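Local coordinates for sugar ABC transporter, sugar-binding protein (Streptococcus pneumoniae, PDB 2HEU) that probably captures sugars outside the cell and delivers them to its ABC transporter for uptake, the molecule here being in its sugar-free form, at residues L177-T189 with I213-R225. Sequence-based numbering, arbitrary orientation.
Sequences LNGYNQLAFATAT and IMKDDIKVMDILR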
loop_
_atom_site.group_PDB
_atom_site.type_symbol
_atom_site.label_atom_id
_atom_site.label_comp_id
_atom_site.label_asym_id
_atom_site.label_seq_id
_atom_site.Cartn_x
_atom_site.Cartn_y
_atom_site.Cartn_z
ATOM N N LEU A 177 -2.135 -8.377 -8.732
ATOM C CA LEU A 177 -1.972 -9.546 -7.847
ATOM C C LEU A 177 -0.689 -9.539 -7.009
ATOM O O LEU A 177 -0.430 -10.502 -6.304
ATOM C CB LEU A 177 -2.083 -10.853 -8.654
ATOM C CG LEU A 177 -3.436 -11.096 -9.283
ATOM C CD1 LEU A 177 -3.432 -12.453 -9.967
ATOM C CD2 LEU A 177 -4.582 -10.969 -8.279
ATOM N N ASN A 178 0.064 -8.434 -7.070
ATOM C CA ASN A 178 1.274 -8.373 -6.203
ATOM C C ASN A 178 0.865 -8.574 -4.750
ATOM O O ASN A 178 1.457 -9.412 -4.050
ATOM C CB ASN A 178 1.912 -6.989 -6.440
ATOM C CG ASN A 178 3.199 -6.840 -5.726
ATOM O OD1 ASN A 178 3.482 -5.616 -5.308
ATOM N ND2 ASN A 178 4.024 -7.780 -5.659
ATOM N N GLY A 179 -0.127 -7.818 -4.244
ATOM C CA GLY A 179 -0.499 -7.995 -2.878
ATOM C C GLY A 179 -1.021 -9.362 -2.553
ATOM O O GLY A 179 -0.802 -9.904 -1.470
ATOM N N TYR A 180 -1.735 -9.999 -3.497
ATOM C CA TYR A 180 -2.322 -11.314 -3.288
ATOM C C TYR A 180 -1.208 -12.334 -3.004
ATOM O O TYR A 180 -1.280 -13.089 -2.037
ATOM C CB TYR A 180 -3.167 -11.703 -4.475
ATOM C CG TYR A 180 -3.955 -12.970 -4.257
ATOM C CD1 TYR A 180 -5.264 -12.963 -3.841
ATOM C CD2 TYR A 180 -3.377 -14.214 -4.451
ATOM C CE1 TYR A 180 -5.960 -14.131 -3.589
ATOM C CE2 TYR A 180 -4.041 -15.394 -4.210
ATOM C CZ TYR A 180 -5.330 -15.352 -3.778
ATOM O OH TYR A 180 -6.058 -16.483 -3.496
ATOM N N ASN A 181 -0.221 -12.381 -3.876
ATOM C CA ASN A 181 0.832 -13.387 -3.714
ATOM C C ASN A 181 1.753 -13.037 -2.561
ATOM O O ASN A 181 2.262 -13.929 -1.866
ATOM C CB ASN A 181 1.558 -13.614 -5.021
ATOM C CG ASN A 181 2.328 -14.950 -5.046
ATOM O OD1 ASN A 181 2.028 -15.840 -4.218
ATOM N ND2 ASN A 181 3.230 -15.078 -5.984
ATOM N N GLN A 182 2.004 -11.755 -2.316
ATOM C CA GLN A 182 2.784 -11.429 -1.101
ATOM C C GLN A 182 2.073 -11.945 0.129
ATOM O O GLN A 182 2.731 -12.461 1.045
ATOM C CB GLN A 182 3.051 -9.929 -1.015
ATOM C CG GLN A 182 3.985 -9.450 -2.088
ATOM C CD GLN A 182 4.529 -8.065 -1.837
ATOM O OE1 GLN A 182 4.508 -7.566 -0.709
ATOM N NE2 GLN A 182 5.039 -7.455 -2.875
ATOM N N LEU A 183 0.766 -11.824 0.194
ATOM C CA LEU A 183 -0.030 -12.292 1.347
ATOM C C LEU A 183 -0.128 -13.830 1.372
ATOM O O LEU A 183 -0.200 -14.410 2.461
ATOM C CB LEU A 183 -1.362 -11.624 1.393
ATOM C CG LEU A 183 -1.286 -10.147 1.774
ATOM C CD1 LEU A 183 -2.599 -9.422 1.471
ATOM C CD2 LEU A 183 -0.916 -9.989 3.204
ATOM N N ALA A 184 -0.117 -14.473 0.210
ATOM C CA ALA A 184 0.007 -15.934 0.178
ATOM C C ALA A 184 1.275 -16.349 0.883
ATOM O O ALA A 184 1.278 -17.208 1.787
ATOM C CB ALA A 184 -0.014 -16.404 -1.278
ATOM N N PHE A 185 2.427 -15.744 0.518
ATOM C CA PHE A 185 3.666 -16.097 1.183
ATOM C C PHE A 185 3.656 -15.673 2.625
ATOM O O PHE A 185 4.195 -16.410 3.489
ATOM C CB PHE A 185 4.877 -15.505 0.470
ATOM C CG PHE A 185 5.281 -16.256 -0.765
ATOM C CD1 PHE A 185 5.159 -15.726 -2.035
ATOM C CD2 PHE A 185 5.838 -17.528 -0.654
ATOM C CE1 PHE A 185 5.539 -16.440 -3.168
ATOM C CE2 PHE A 185 6.211 -18.261 -1.754
ATOM C CZ PHE A 185 6.077 -17.706 -3.026
ATOM N N ALA A 186 3.134 -14.487 2.980
ATOM C CA ALA A 186 3.167 -14.060 4.380
ATOM C C ALA A 186 2.338 -14.959 5.253
ATOM O O ALA A 186 2.763 -15.355 6.328
ATOM C CB ALA A 186 2.707 -12.585 4.444
ATOM N N THR A 187 1.133 -15.299 4.802
ATOM C CA THR A 187 0.304 -16.227 5.620
ATOM C C THR A 187 0.939 -17.593 5.679
ATOM O O THR A 187 0.833 -18.298 6.685
ATOM C CB THR A 187 -1.157 -16.261 5.155
ATOM O OG1 THR A 187 -1.269 -16.758 3.823
ATOM C CG2 THR A 187 -1.876 -14.929 5.326
ATOM N N ALA A 188 1.564 -18.040 4.614
ATOM C CA ALA A 188 2.211 -19.364 4.619
ATOM C C ALA A 188 3.405 -19.463 5.584
ATOM O O ALA A 188 3.701 -20.530 6.116
ATOM C CB ALA A 188 2.671 -19.738 3.232
ATOM N N THR A 189 4.096 -18.349 5.776
ATOM C CA THR A 189 5.333 -18.312 6.563
ATOM C C THR A 189 5.228 -17.731 7.964
ATOM O O THR A 189 6.143 -17.891 8.770
ATOM C CB THR A 189 6.415 -17.552 5.799
ATOM O OG1 THR A 189 6.028 -16.190 5.658
ATOM C CG2 THR A 189 6.785 -18.157 4.477
ATOM N N ILE A 213 6.341 -24.473 2.285
ATOM C CA ILE A 213 5.938 -23.078 2.094
ATOM C C ILE A 213 5.470 -22.876 0.660
ATOM O O ILE A 213 4.481 -22.181 0.401
ATOM C CB ILE A 213 7.056 -22.077 2.481
ATOM C CG1 ILE A 213 7.231 -22.087 3.997
ATOM C CG2 ILE A 213 6.783 -20.710 1.951
ATOM C CD1 ILE A 213 8.553 -21.525 4.508
ATOM N N MET A 214 6.200 -23.436 -0.297
ATOM C CA MET A 214 5.824 -23.316 -1.709
ATOM C C MET A 214 4.524 -24.024 -1.937
ATOM O O MET A 214 3.649 -23.512 -2.666
ATOM C CB MET A 214 6.923 -23.877 -2.579
ATOM C CG MET A 214 7.093 -23.352 -3.838
ATOM S SD MET A 214 7.190 -21.549 -4.018
ATOM C CE MET A 214 5.835 -21.378 -5.137
ATOM N N LYS A 215 4.271 -25.217 -1.347
ATOM C CA LYS A 215 3.026 -25.908 -1.488
ATOM C C LYS A 215 1.874 -25.038 -1.002
ATOM O O LYS A 215 0.796 -24.972 -1.614
ATOM C CB LYS A 215 3.046 -27.241 -0.738
ATOM C CG LYS A 215 3.963 -28.266 -1.390
ATOM C CD LYS A 215 4.015 -29.555 -0.506
ATOM C CE LYS A 215 4.969 -30.601 -1.088
ATOM N NZ LYS A 215 4.515 -31.111 -2.327
ATOM N N ASP A 216 2.072 -24.378 0.134
ATOM C CA ASP A 216 1.018 -23.507 0.684
ATOM C C ASP A 216 0.802 -22.278 -0.204
ATOM O O ASP A 216 -0.331 -21.868 -0.420
ATOM C CB ASP A 216 1.337 -23.097 2.102
ATOM C CG ASP A 216 1.061 -24.215 3.166
ATOM O OD1 ASP A 216 0.337 -25.158 2.848
ATOM O OD2 ASP A 216 1.521 -24.059 4.296
ATOM N N ASP A 217 1.893 -21.673 -0.678
ATOM C CA ASP A 217 1.728 -20.542 -1.611
ATOM C C ASP A 217 0.920 -20.979 -2.840
ATOM O O ASP A 217 0.048 -20.242 -3.287
ATOM C CB ASP A 217 3.108 -20.051 -2.041
ATOM C CG ASP A 217 3.016 -18.990 -3.105
ATOM O OD1 ASP A 217 2.568 -17.856 -2.639
ATOM O OD2 ASP A 217 3.296 -19.199 -4.271
ATOM N N ILE A 218 1.215 -22.152 -3.406
ATOM C CA ILE A 218 0.499 -22.652 -4.543
ATOM C C ILE A 218 -0.945 -22.897 -4.209
ATOM O O ILE A 218 -1.832 -22.605 -5.001
ATOM C CB ILE A 218 1.241 -23.890 -5.074
ATOM C CG1 ILE A 218 2.554 -23.452 -5.741
ATOM C CG2 ILE A 218 0.339 -24.686 -6.023
ATOM C CD1 ILE A 218 3.534 -24.572 -6.012
ATOM N N LYS A 219 -1.237 -23.439 -3.015
ATOM C CA LYS A 219 -2.605 -23.626 -2.572
ATOM C C LYS A 219 -3.362 -22.293 -2.600
ATOM O O LYS A 219 -4.488 -22.199 -3.129
ATOM C CB LYS A 219 -2.636 -24.220 -1.178
ATOM C CG LYS A 219 -3.988 -24.369 -0.550
ATOM C CD LYS A 219 -3.896 -24.877 0.870
ATOM C CE LYS A 219 -5.173 -24.927 1.658
ATOM N NZ LYS A 219 -6.130 -25.885 1.134
ATOM N N VAL A 220 -2.779 -21.254 -2.056
ATOM C CA VAL A 220 -3.453 -19.935 -2.016
ATOM C C VAL A 220 -3.620 -19.388 -3.447
ATOM O O VAL A 220 -4.687 -18.884 -3.830
ATOM C CB VAL A 220 -2.749 -18.986 -1.085
ATOM C CG1 VAL A 220 -3.451 -17.619 -1.094
ATOM C CG2 VAL A 220 -2.711 -19.530 0.332
ATOM N N MET A 221 -2.569 -19.473 -4.274
ATOM C CA MET A 221 -2.679 -19.050 -5.666
ATOM C C MET A 221 -3.729 -19.843 -6.410
ATOM O O MET A 221 -4.428 -19.283 -7.296
ATOM C CB MET A 221 -1.330 -19.156 -6.379
ATOM C CG MET A 221 -0.312 -18.119 -5.977
ATOM S SD MET A 221 -0.846 -16.407 -6.137
ATOM C CE MET A 221 -1.449 -16.390 -7.836
ATOM N N ASP A 222 -3.881 -21.136 -6.100
ATOM C CA ASP A 222 -4.822 -21.969 -6.787
ATOM C C ASP A 222 -6.258 -21.621 -6.533
ATOM O O ASP A 222 -7.135 -22.020 -7.294
ATOM C CB ASP A 222 -4.566 -23.474 -6.505
ATOM C CG ASP A 222 -3.477 -24.049 -7.337
ATOM O OD1 ASP A 222 -3.081 -23.463 -8.362
ATOM O OD2 ASP A 222 -3.007 -25.178 -7.008
ATOM N N ILE A 223 -6.549 -20.824 -5.491
ATOM C CA ILE A 223 -7.918 -20.314 -5.320
ATOM C C ILE A 223 -8.357 -19.542 -6.551
ATOM O O ILE A 223 -9.507 -19.563 -6.954
ATOM C CB ILE A 223 -7.993 -19.469 -4.027
ATOM C CG1 ILE A 223 -7.716 -20.345 -2.807
ATOM C CG2 ILE A 223 -9.334 -18.760 -3.895
ATOM C CD1 ILE A 223 -7.512 -19.601 -1.487
ATOM N N LEU A 224 -7.392 -18.816 -7.157
ATOM C CA LEU A 224 -7.649 -18.027 -8.371
ATOM C C LEU A 224 -7.729 -18.818 -9.631
ATOM O O LEU A 224 -7.998 -18.269 -10.711
ATOM C CB LEU A 224 -6.599 -16.908 -8.499
ATOM C CG LEU A 224 -6.432 -15.993 -7.313
ATOM C CD1 LEU A 224 -5.402 -14.910 -7.664
ATOM C CD2 LEU A 224 -7.761 -15.389 -6.838
ATOM N N ARG A 225 -7.483 -20.136 -9.543
ATOM C CA ARG A 225 -7.445 -21.079 -10.665
ATOM C C ARG A 225 -8.611 -22.050 -10.621
ATOM O O ARG A 225 -8.721 -22.910 -11.491
ATOM C CB ARG A 225 -6.098 -21.835 -10.703
ATOM C CG ARG A 225 -4.896 -20.911 -10.820
ATOM C CD ARG A 225 -3.772 -21.505 -11.693
ATOM N NE ARG A 225 -4.024 -21.598 -13.134
ATOM C CZ ARG A 225 -4.395 -22.658 -13.849
ATOM N NH1 ARG A 225 -4.436 -23.850 -13.289
ATOM N NH2 ARG A 225 -4.624 -22.517 -15.134
HETATM O O HOH W 1 3.944 -23.005 4.957
#
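Tyr180 lies lengthwise against Leu224, whose CD1 sits almost over the ring centre, 3.8 Å from the centroid. With CG anti to the backbone N (chi1 -172°), the phenol extends across to helix 213-222, and its OH donates to Val220 O at 2.8 Å. That donor stands above the carbonyl plane, while Ile223 N reaches the same oxygen from the opposite face, so two bonds grip it. Met221 SD meets the Tyr180 ring at its edge, a Met-aromatic contact, 3.7 Å from CD2. Farther along, the Phe185 ring stacks on the Asp217 carboxylate, their planes 10° apart and CZ 3.3 Å from Asp217 CG; Met214 SD borders the rim of this second ring. Between the two aromatics the small side chain of Ala184 packs its CB against Val220 CG1, where the backbones come close. The Thr189 and Ile213 side chains cross at about a right angle, CG2 to CG2 3.6 Å, and a water bridges Ala188 O and Asp216 OD2. Helix 370-382 flanks the pair at Leu177 and Met221. This is a buried crossing of two helices running in largely opposed directions at 137°, with axes 8.6 Å apart, within one lobe of a bilobal periplasmic-binding-protein fold.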